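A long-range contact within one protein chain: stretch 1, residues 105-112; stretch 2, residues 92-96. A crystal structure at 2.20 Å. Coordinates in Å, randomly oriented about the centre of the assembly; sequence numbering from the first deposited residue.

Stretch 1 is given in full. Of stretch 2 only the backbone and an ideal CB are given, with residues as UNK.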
# COMPACT_ATOMS: atom_id res chain seq x y z
N THR A 105 23.01 -13.29 -1.58
CA THR A 105 22.59 -14.11 -0.43
C THR A 105 22.14 -13.24 0.73
O THR A 105 21.67 -13.76 1.70
CB THR A 105 23.70 -15.02 0.12
OG1 THR A 105 24.67 -14.21 0.78
CG2 THR A 105 24.36 -15.89 -0.98
N LYS A 106 22.28 -11.92 0.61
CA LYS A 106 21.82 -11.01 1.65
C LYS A 106 20.29 -10.80 1.57
O LYS A 106 19.67 -11.27 0.63
CB LYS A 106 22.58 -9.68 1.51
CG LYS A 106 24.12 -9.87 1.66
CD LYS A 106 24.86 -8.57 1.36
CE LYS A 106 26.30 -8.54 1.97
NZ LYS A 106 26.93 -7.18 1.59
N GLN A 107 19.70 -10.11 2.55
CA GLN A 107 18.24 -9.92 2.58
C GLN A 107 17.49 -11.28 2.58
O GLN A 107 16.41 -11.41 1.96
CB GLN A 107 17.78 -9.00 1.42
CG GLN A 107 18.50 -7.62 1.47
CD GLN A 107 17.73 -6.45 0.82
OE1 GLN A 107 18.18 -5.89 -0.16
NE2 GLN A 107 16.59 -6.07 1.41
N ALA A 108 18.07 -12.28 3.27
CA ALA A 108 17.56 -13.66 3.27
C ALA A 108 16.14 -13.77 3.81
O ALA A 108 15.29 -14.42 3.20
CB ALA A 108 18.51 -14.59 4.07
N GLY A 109 15.87 -13.08 4.93
CA GLY A 109 14.55 -13.14 5.53
C GLY A 109 13.48 -12.62 4.56
O GLY A 109 12.41 -13.19 4.44
N GLN A 110 13.80 -11.54 3.87
CA GLN A 110 12.88 -10.98 2.88
C GLN A 110 12.71 -11.89 1.66
O GLN A 110 11.61 -11.99 1.11
CB GLN A 110 13.34 -9.59 2.47
CG GLN A 110 13.12 -8.54 3.51
CD GLN A 110 13.92 -7.29 3.19
OE1 GLN A 110 15.06 -7.17 3.61
NE2 GLN A 110 13.32 -6.37 2.41
N GLN A 111 13.79 -12.58 1.27
CA GLN A 111 13.68 -13.54 0.18
C GLN A 111 12.82 -14.73 0.56
O GLN A 111 12.11 -15.25 -0.28
CB GLN A 111 15.04 -14.01 -0.32
CG GLN A 111 15.93 -12.89 -0.92
CD GLN A 111 17.22 -13.45 -1.45
OE1 GLN A 111 17.22 -14.39 -2.23
NE2 GLN A 111 18.33 -12.90 -1.01
N TRP A 112 12.87 -15.15 1.82
CA TRP A 112 11.96 -16.18 2.32
C TRP A 112 10.49 -15.76 2.08
O TRP A 112 9.71 -16.56 1.61
CB TRP A 112 12.18 -16.51 3.83
CG TRP A 112 11.31 -17.64 4.23
CD1 TRP A 112 11.59 -18.99 4.11
CD2 TRP A 112 9.96 -17.56 4.70
NE1 TRP A 112 10.51 -19.74 4.51
CE2 TRP A 112 9.49 -18.88 4.87
CE3 TRP A 112 9.10 -16.49 5.01
CZ2 TRP A 112 8.20 -19.17 5.35
CZ3 TRP A 112 7.84 -16.77 5.49
CH2 TRP A 112 7.39 -18.11 5.63
N UNK A 92 19.35 -2.11 6.91
CA UNK A 92 19.21 -3.04 5.78
C UNK A 92 20.57 -3.44 5.26
O UNK A 92 21.51 -2.63 5.27
CB UNK A 92 18.38 -2.42 4.66
N UNK A 93 20.70 -4.67 4.78
CA UNK A 93 21.85 -5.03 4.00
C UNK A 93 21.79 -4.41 2.58
O UNK A 93 20.79 -3.81 2.21
CB UNK A 93 21.96 -6.55 3.92
N UNK A 94 22.87 -4.53 1.82
CA UNK A 94 22.85 -4.10 0.43
C UNK A 94 23.46 -5.21 -0.41
O UNK A 94 24.56 -5.70 -0.10
CB UNK A 94 23.60 -2.78 0.24
N UNK A 95 22.77 -5.60 -1.49
CA UNK A 95 23.35 -6.58 -2.43
C UNK A 95 24.70 -6.12 -3.02
O UNK A 95 25.56 -6.95 -3.30
CB UNK A 95 22.36 -6.84 -3.57
N UNK A 96 24.86 -4.82 -3.21
CA UNK A 96 26.06 -4.28 -3.83
C UNK A 96 26.98 -3.70 -2.77
O UNK A 96 26.54 -3.07 -1.82
CB UNK A 96 25.70 -3.22 -4.87

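Position 92 has extended backbone angles (-128/146), and its CA-to-CB bond runs sideways to stretch 1. The nearest atom there, Q107 NE2, lies 5.2 Å from the ideal CB, so this contact constrains the residue little, and many small or medium side chains would serve. The deposited residue is T92, in the p rotamer, with OG1 hydrogen-bonded elsewhere in the structure.

Position 93 is more telling. Its CB points toward stretch 1, with the ideal CB 4.0 Å from K106 CB and 4.4 Å from Q107 CG. Beyond these carbons lie the backbone N of Q107 and of A108, at the start of a helix whose N-cap is Q107; the first turn leaves such NH groups without partners in the helix itself. An acceptor is therefore favoured, and it must reach well past CB: glutamate or glutamine fits, and the lysine nearby tips the balance modestly toward an acid. The residue is E93. With chi1 m and chi2 t, it carries OE1 to 2.8 Å from Q107 N, a hydrogen bond with an angle of 165°. Water 1 extends the arrangement, donating to E93 OE1 (2.7 Å) and accepting from A108 N (3.0 Å). E93 OE2 packs 3.7 Å from K106 CG, against the aliphatic part of the lysine.

At position 94 CB points away, and no stretch 1 atom comes within 5.5 Å of the ideal CB. The backbone does the work: the carbonyl O accepts a hydrogen bond from K106 NZ at 3.3 Å, while K106 CD approaches the same O to 3.2 Å. Side-chain identity is thus left open by this contact. It is C94, whose SG accepts a weak hydrogen bond from the backbone N of position 96 at 3.6 Å.

Position 95 also starts sideways, its ideal CB 5.5 Å from Q107 OE1, but a longer side chain could turn back toward K106, Q107 and Q111. A broad, flat group would fill this space best, although leucine or methionine could occupy part of it. The deposited F95, chi1 m, swings its ring inward. K106 O meets the ring edge near its plane, 3.3 Å from CE1, whereas Q107 OE1 sits over one face, 3.5 Å from CE2. The same K106 O accepts from Q111 NE2 at 2.7 Å. Water 3 links the backbone N of F95 to the side chain of Q107, accepting from F95 N (2.8 Å) and donating to Q107 OE1 (2.9 Å).

Position 96 directs CB away, with nothing of stretch 1 within 5.5 Å; the contact expresses no preference. L96 is found; the nearest approach of its side chain to stretch 1 is L96 CB to K106 NZ, 7.7 Å.

Stretch 2, residues 92-96: TECFL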
# COMPACT_ATOMS: atom_id res chain seq x y z
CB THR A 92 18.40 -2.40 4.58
OG1 THR A 92 19.15 -1.32 3.99
CG2 THR A 92 17.08 -1.83 5.04
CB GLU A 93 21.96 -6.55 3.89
CG GLU A 93 22.12 -7.24 5.24
CD GLU A 93 22.13 -8.72 5.11
OE1 GLU A 93 21.06 -9.31 4.87
OE2 GLU A 93 23.23 -9.29 5.20
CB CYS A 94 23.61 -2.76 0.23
SG CYS A 94 23.40 -2.03 -1.42
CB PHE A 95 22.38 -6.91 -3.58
CG PHE A 95 21.06 -7.51 -3.14
CD1 PHE A 95 21.03 -8.58 -2.27
CD2 PHE A 95 19.86 -6.99 -3.62
CE1 PHE A 95 19.79 -9.16 -1.89
CE2 PHE A 95 18.61 -7.55 -3.24
CZ PHE A 95 18.58 -8.62 -2.37
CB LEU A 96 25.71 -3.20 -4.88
CG LEU A 96 26.80 -2.36 -5.56
CD1 LEU A 96 27.68 -3.22 -6.43
CD2 LEU A 96 26.13 -1.27 -6.43
O HOH W 1 20.30 -11.92 5.22
O HOH W 2 18.09 -6.25 4.88
O HOH W 3 20.20 -4.45 -1.60
O HOH W 4 27.64 -7.26 -1.36
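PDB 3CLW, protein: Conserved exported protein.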